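Local coordinates for glutamate receptor IIB (Drosophila melanogaster, PDB 4WXJ), which binds glutamate in the ligand-binding domain held here and probably serves as a subunit of a postsynaptic glutamate-gated ion channel, at residues 180-185 against 197-203; 205-210 against 259-263. All blocks are in the same frame, centred on the assembly; numbering follows the deposited sequence.

Both interactions use helix 201-208, but different parts of it. Interaction 1 is buried, about 8 Å from the centre of the chain, and lies within one lobe. It sets helix 181-191 against strand 195-200 and the first turn of helix 201-208, right beside the bound glutamate. Interaction 2 lies at the surface, about 15 Å from the chain centre, and joins the two lobes: residues 205-210 meet the end of helix 252-261. Interaction 1 packs a ring on a glycine. No direct hydrogen bond crosses between its segments, but a water links both to the ligand. Interaction 2 has a direct bond from a side-chain amide to a backbone carbonyl. The two touch where Val185 and Asn181 pack on Tyr207.

Interaction 1 of 2, residues 180-185 against 197-203; sequences NNEEGV and FLMETTN. With GLU (glutamic acid), chain C.
The Phe197 ring has Gly184 CA over the centre of one face, 3.6 Å from the ring centroid. This is a CH-pi contact, with the carbon only 6° off the ring normal. At the ring edge, near its plane, Asn181 ND2 lies 3.8 Å from Phe197 CE2, with the amide turned almost square to the ring. With CG swung away from the backbone N (chi1 -170°), the Phe197 ring reaches helix 181-191 at Gly184. A CB on Gly184 would run into the ring. The same Asn181 ND2 meets the methyl CE of Met199 at 3.6 Å.

Helix 181-191 and strand 195-200 belong to the lobe of the ligand-binding domain that carries Glu200, in the clamshell fold of ionotropic glutamate receptors. Asn180 caps the helix, its OD1 accepting from Glu183 N at 2.8 Å.

One water joins the two segments and the ligand. It accepts from Asn181 ND2, Asn203 ND2 and the backbone N of Glu200. The water donates to OE1 of the bound glutamate, 2.6 Å away. Three N-H groups and the ligand carboxylate surround this water, which probably holds it in place. Asn203 is held further by Tyr21 and Asp96. The carboxylate of Glu200 takes the ligand's amino group, with OE1 2.9 Å from the ligand N and OE2 in a weaker bond. Thr98 bonds to OE2 and Tyr226 to OE1, and they probably help to position the carboxylate.

Interaction 2 of 2, residues 205-210 against 259-263; sequences QYYVQR and KWFNS
Gln205 runs extended, and its side chain crosses that of Phe261 at about a right angle. Its NE2 only passes Phe261 O at 3.7 Å; its bond is to Gln209 OE1, one helical turn on. Tyr206 follows with two contacts. Its CB packs on CD2 of the Phe261 ring at 4.1 Å, while Trp260 O lies in the plane of the tyrosine ring, at the edge, 3.7 Å from Tyr206 CD1.

Gln209 makes the direct bond. Its NE2 donates to Phe261 O at 2.7 Å, with an angle of 154° at the hydrogen, and approaches from above the carbonyl plane. With an alanine here, Phe261 O is likely to lose its side-chain donor and the Gln205 amide its acceptor, leaving that amide free to turn.

In Arg210, the turn at chi4 (74°) lays the guanidinium face against Tyr206 CE1 and leaves NH2 3.7 Å from Trp260 O. NH1 donates to Tyr206 O at 2.8 Å, on a lone pair in the carbonyl plane.

On the other segment, Lys259 and Trp260 both reach Asp45 on helix 42-54, in the other lobe. The Gln209 amide thus meets Phe261 O, a carbonyl of the last turn of helix 252-261, in an interlobe contact between the two halves of the glutamate receptor clamshell.

Interaction 1 of 2, residues 180-185 against 197-203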
loop_
_atom_site.group_PDB
_atom_site.type_symbol
_atom_site.label_atom_id
_atom_site.label_comp_id
_atom_site.label_asym_id
_atom_site.label_seq_id
_atom_site.Cartn_x
_atom_site.Cartn_y
_atom_site.Cartn_z
ATOM N N ASN A 180 8.901 4.970 0.511
ATOM C CA ASN A 180 8.181 3.715 0.300
ATOM C C ASN A 180 8.403 2.717 1.434
ATOM O O ASN A 180 9.140 2.997 2.379
ATOM C CB ASN A 180 8.593 3.090 -1.038
ATOM C CG ASN A 180 10.099 2.905 -1.166
ATOM O OD1 ASN A 180 10.795 2.630 -0.189
ATOM N ND2 ASN A 180 10.608 3.060 -2.384
ATOM N N ASN A 181 7.756 1.556 1.336
ATOM C CA ASN A 181 7.897 0.507 2.343
ATOM C C ASN A 181 9.337 0.020 2.471
ATOM O O ASN A 181 9.810 -0.250 3.574
ATOM C CB ASN A 181 6.990 -0.682 2.015
ATOM C CG ASN A 181 5.527 -0.398 2.290
ATOM O OD1 ASN A 181 4.676 -0.567 1.417
ATOM N ND2 ASN A 181 5.226 0.029 3.509
ATOM N N GLU A 182 10.023 -0.099 1.336
ATOM C CA GLU A 182 11.396 -0.598 1.319
ATOM C C GLU A 182 12.315 0.277 2.166
ATOM O O GLU A 182 13.066 -0.229 2.998
ATOM C CB GLU A 182 11.934 -0.677 -0.114
ATOM C CG GLU A 182 11.320 -1.783 -0.960
ATOM C CD GLU A 182 9.917 -1.463 -1.453
ATOM O OE1 GLU A 182 9.449 -0.320 -1.255
ATOM O OE2 GLU A 182 9.282 -2.360 -2.045
ATOM N N GLU A 183 12.252 1.588 1.953
ATOM C CA GLU A 183 13.081 2.522 2.709
ATOM C C GLU A 183 12.708 2.496 4.188
ATOM O O GLU A 183 13.570 2.620 5.056
ATOM C CB GLU A 183 12.939 3.946 2.159
ATOM C CG GLU A 183 13.873 4.957 2.821
ATOM C CD GLU A 183 13.549 6.396 2.455
ATOM O OE1 GLU A 183 12.901 6.619 1.411
ATOM O OE2 GLU A 183 13.939 7.306 3.219
ATOM N N GLY A 184 11.418 2.341 4.469
ATOM C CA GLY A 184 10.947 2.262 5.839
ATOM C C GLY A 184 11.549 1.076 6.569
ATOM O O GLY A 184 12.100 1.221 7.659
ATOM N N VAL A 185 11.441 -0.101 5.961
ATOM C CA VAL A 185 12.004 -1.321 6.529
ATOM C C VAL A 185 13.525 -1.231 6.644
ATOM O O VAL A 185 14.103 -1.641 7.653
ATOM C CB VAL A 185 11.624 -2.554 5.681
ATOM C CG1 VAL A 185 12.313 -3.817 6.203
ATOM C CG2 VAL A 185 10.116 -2.743 5.675
ATOM N N PHE A 197 8.612 1.874 12.331
ATOM C CA PHE A 197 7.930 2.206 11.088
ATOM C C PHE A 197 6.452 1.846 11.175
ATOM O O PHE A 197 6.093 0.689 11.387
ATOM C CB PHE A 197 8.596 1.480 9.914
ATOM C CG PHE A 197 8.118 1.933 8.562
ATOM C CD1 PHE A 197 8.141 3.273 8.215
ATOM C CD2 PHE A 197 7.671 1.012 7.629
ATOM C CE1 PHE A 197 7.710 3.689 6.969
ATOM C CE2 PHE A 197 7.241 1.422 6.381
ATOM C CZ PHE A 197 7.259 2.761 6.051
ATOM N N LEU A 198 5.602 2.858 11.032
ATOM C CA LEU A 198 4.161 2.659 11.026
ATOM C C LEU A 198 3.710 2.320 9.611
ATOM O O LEU A 198 3.923 3.095 8.675
ATOM C CB LEU A 198 3.453 3.908 11.547
ATOM C CG LEU A 198 3.570 4.120 13.056
ATOM C CD1 LEU A 198 3.741 5.593 13.375
ATOM C CD2 LEU A 198 2.357 3.552 13.773
ATOM N N MET A 199 3.098 1.151 9.456
ATOM C CA MET A 199 2.778 0.630 8.134
ATOM C C MET A 199 1.566 -0.286 8.176
ATOM O O MET A 199 1.064 -0.627 9.245
ATOM C CB MET A 199 3.978 -0.126 7.563
ATOM C CG MET A 199 4.359 -1.364 8.357
ATOM S SD MET A 199 5.965 -2.046 7.891
ATOM C CE MET A 199 5.712 -2.383 6.149
ATOM N N GLU A 200 1.109 -0.684 6.997
ATOM C CA GLU A 200 -0.057 -1.539 6.874
ATOM C C GLU A 200 0.303 -2.987 7.190
ATOM O O GLU A 200 1.400 -3.449 6.868
ATOM C CB GLU A 200 -0.647 -1.401 5.471
ATOM C CG GLU A 200 -1.250 -0.020 5.238
ATOM C CD GLU A 200 -1.614 0.246 3.790
ATOM O OE1 GLU A 200 -1.093 -0.455 2.901
ATOM O OE2 GLU A 200 -2.422 1.167 3.545
ATOM N N THR A 201 -0.625 -3.689 7.834
ATOM C CA THR A 201 -0.364 -5.020 8.376
ATOM C C THR A 201 0.016 -6.032 7.299
ATOM O O THR A 201 0.797 -6.952 7.549
ATOM C CB THR A 201 -1.586 -5.543 9.145
ATOM O OG1 THR A 201 -2.754 -5.429 8.323
ATOM C CG2 THR A 201 -1.787 -4.740 10.417
ATOM N N THR A 202 -0.537 -5.857 6.105
ATOM C CA THR A 202 -0.194 -6.702 4.969
ATOM C C THR A 202 1.296 -6.629 4.672
ATOM O O THR A 202 1.998 -7.643 4.663
ATOM C CB THR A 202 -0.975 -6.289 3.712
ATOM O OG1 THR A 202 -0.886 -4.867 3.540
ATOM C CG2 THR A 202 -2.430 -6.687 3.843
ATOM N N ASN A 203 1.773 -5.412 4.435
ATOM C CA ASN A 203 3.172 -5.187 4.105
ATOM C C ASN A 203 4.081 -5.531 5.275
ATOM O O ASN A 203 5.193 -6.020 5.083
ATOM C CB ASN A 203 3.386 -3.734 3.683
ATOM C CG ASN A 203 2.560 -3.354 2.471
ATOM O OD1 ASN A 203 2.346 -4.172 1.577
ATOM N ND2 ASN A 203 2.086 -2.113 2.439
HETATM N N GLU C . -1.248 1.422 0.734
HETATM C CA GLU C . -0.821 2.796 1.118
HETATM C C GLU C . -1.371 3.817 0.130
HETATM O O GLU C . -2.186 3.476 -0.728
HETATM C CB GLU C . 0.703 2.878 1.180
HETATM C CG GLU C . 1.323 2.167 2.374
HETATM C CD GLU C . 1.277 2.983 3.660
HETATM O OE1 GLU C . 1.597 2.417 4.726
HETATM O OE2 GLU C . 0.929 4.184 3.612
HETATM O OXT GLU C . -1.025 5.000 0.165
HETATM O O HOH W 1 2.540 -0.003 4.309
#

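Interaction 2 of 2, residues 205-210 against 259-263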
loop_
_atom_site.group_PDB
_atom_site.type_symbol
_atom_site.label_atom_id
_atom_site.label_comp_id
_atom_site.label_asym_id
_atom_site.label_seq_id
_atom_site.Cartn_x
_atom_site.Cartn_y
_atom_site.Cartn_z
ATOM N N GLN A 205 3.547 -7.860 7.549
ATOM C CA GLN A 205 3.643 -9.315 7.591
ATOM C C GLN A 205 4.667 -9.809 6.580
ATOM O O GLN A 205 5.485 -10.676 6.885
ATOM C CB GLN A 205 2.284 -9.957 7.305
ATOM C CG GLN A 205 2.295 -11.485 7.378
ATOM C CD GLN A 205 1.025 -12.113 6.834
ATOM O OE1 GLN A 205 0.189 -11.441 6.231
ATOM N NE2 GLN A 205 0.877 -13.417 7.046
ATOM N N TYR A 206 4.612 -9.253 5.374
ATOM C CA TYR A 206 5.515 -9.654 4.305
ATOM C C TYR A 206 6.977 -9.477 4.694
ATOM O O TYR A 206 7.798 -10.363 4.457
ATOM C CB TYR A 206 5.232 -8.858 3.032
ATOM C CG TYR A 206 6.221 -9.144 1.928
ATOM C CD1 TYR A 206 6.065 -10.248 1.098
ATOM C CD2 TYR A 206 7.318 -8.318 1.718
ATOM C CE1 TYR A 206 6.969 -10.516 0.090
ATOM C CE2 TYR A 206 8.226 -8.580 0.712
ATOM C CZ TYR A 206 8.048 -9.681 -0.099
ATOM O OH TYR A 206 8.949 -9.945 -1.102
ATOM N N TYR A 207 7.295 -8.334 5.294
ATOM C CA TYR A 207 8.681 -7.993 5.598
ATOM C C TYR A 207 9.172 -8.617 6.902
ATOM O O TYR A 207 10.340 -8.989 7.009
ATOM C CB TYR A 207 8.852 -6.472 5.653
ATOM C CG TYR A 207 8.975 -5.835 4.287
ATOM C CD1 TYR A 207 10.158 -5.926 3.566
ATOM C CD2 TYR A 207 7.916 -5.138 3.722
ATOM C CE1 TYR A 207 10.280 -5.348 2.317
ATOM C CE2 TYR A 207 8.028 -4.554 2.474
ATOM C CZ TYR A 207 9.215 -4.664 1.776
ATOM O OH TYR A 207 9.336 -4.086 0.533
ATOM N N VAL A 208 8.289 -8.740 7.888
ATOM C CA VAL A 208 8.693 -9.273 9.185
ATOM C C VAL A 208 9.023 -10.762 9.066
ATOM O O VAL A 208 9.860 -11.284 9.803
ATOM C CB VAL A 208 7.601 -9.051 10.260
ATOM C CG1 VAL A 208 6.469 -10.065 10.121
ATOM C CG2 VAL A 208 8.207 -9.114 11.652
ATOM N N GLN A 209 8.369 -11.437 8.126
ATOM C CA GLN A 209 8.618 -12.853 7.883
ATOM C C GLN A 209 9.948 -13.102 7.173
ATOM O O GLN A 209 10.492 -14.205 7.233
ATOM C CB GLN A 209 7.475 -13.447 7.058
ATOM C CG GLN A 209 6.176 -13.609 7.834
ATOM C CD GLN A 209 5.006 -14.104 6.985
ATOM O OE1 GLN A 209 3.951 -14.446 7.522
ATOM N NE2 GLN A 209 5.185 -14.141 5.664
ATOM N N ARG A 210 10.469 -12.074 6.506
ATOM C CA ARG A 210 11.695 -12.189 5.717
ATOM C C ARG A 210 12.887 -11.481 6.371
ATOM O O ARG A 210 13.970 -11.406 5.788
ATOM C CB ARG A 210 11.457 -11.627 4.312
ATOM C CG ARG A 210 10.555 -12.508 3.463
ATOM C CD ARG A 210 9.990 -11.773 2.262
ATOM N NE ARG A 210 9.158 -12.653 1.444
ATOM C CZ ARG A 210 7.938 -13.063 1.781
ATOM N NH1 ARG A 210 7.391 -12.678 2.929
ATOM N NH2 ARG A 210 7.259 -13.862 0.968
ATOM N N LYS A 259 -0.260 -17.381 -1.217
ATOM C CA LYS A 259 0.842 -17.594 -2.152
ATOM C C LYS A 259 1.948 -16.549 -2.001
ATOM O O LYS A 259 3.132 -16.882 -2.058
ATOM C CB LYS A 259 0.323 -17.583 -3.592
ATOM C CG LYS A 259 1.422 -17.627 -4.651
ATOM C CD LYS A 259 0.856 -17.585 -6.060
ATOM C CE LYS A 259 1.974 -17.514 -7.093
ATOM N NZ LYS A 259 1.451 -17.439 -8.481
ATOM N N TRP A 260 1.561 -15.292 -1.806
ATOM C CA TRP A 260 2.516 -14.187 -1.814
ATOM C C TRP A 260 2.886 -13.671 -0.423
ATOM O O TRP A 260 3.856 -12.929 -0.286
ATOM C CB TRP A 260 1.964 -13.033 -2.655
ATOM C CG TRP A 260 1.869 -13.371 -4.111
ATOM C CD1 TRP A 260 0.741 -13.687 -4.809
ATOM C CD2 TRP A 260 2.951 -13.439 -5.047
ATOM N NE1 TRP A 260 1.053 -13.942 -6.124
ATOM C CE2 TRP A 260 2.405 -13.797 -6.295
ATOM C CE3 TRP A 260 4.331 -13.228 -4.951
ATOM C CZ2 TRP A 260 3.187 -13.950 -7.437
ATOM C CZ3 TRP A 260 5.106 -13.381 -6.087
ATOM C CH2 TRP A 260 4.532 -13.738 -7.312
ATOM N N PHE A 261 2.131 -14.066 0.602
ATOM C CA PHE A 261 2.350 -13.547 1.956
ATOM C C PHE A 261 2.686 -14.610 3.007
ATOM O O PHE A 261 2.965 -14.269 4.155
ATOM C CB PHE A 261 1.116 -12.763 2.424
ATOM C CG PHE A 261 0.941 -11.441 1.733
ATOM C CD1 PHE A 261 0.244 -11.349 0.538
ATOM C CD2 PHE A 261 1.477 -10.289 2.279
ATOM C CE1 PHE A 261 0.087 -10.130 -0.096
ATOM C CE2 PHE A 261 1.322 -9.070 1.652
ATOM C CZ PHE A 261 0.627 -8.990 0.464
ATOM N N ASN A 262 2.661 -15.888 2.638
ATOM C CA ASN A 262 2.992 -16.935 3.605
ATOM C C ASN A 262 4.484 -16.942 3.920
ATOM O O ASN A 262 5.287 -16.373 3.179
ATOM C CB ASN A 262 2.567 -18.319 3.101
ATOM C CG ASN A 262 3.498 -18.870 2.033
ATOM O OD1 ASN A 262 4.575 -19.383 2.340
ATOM N ND2 ASN A 262 3.080 -18.788 0.774
ATOM N N SER A 263 4.847 -17.596 5.019
ATOM C CA SER A 263 6.241 -17.683 5.442
ATOM C C SER A 263 7.055 -18.538 4.476
ATOM O O SER A 263 6.809 -19.736 4.334
ATOM C CB SER A 263 6.334 -18.256 6.857
ATOM O OG SER A 263 7.680 -18.309 7.299
#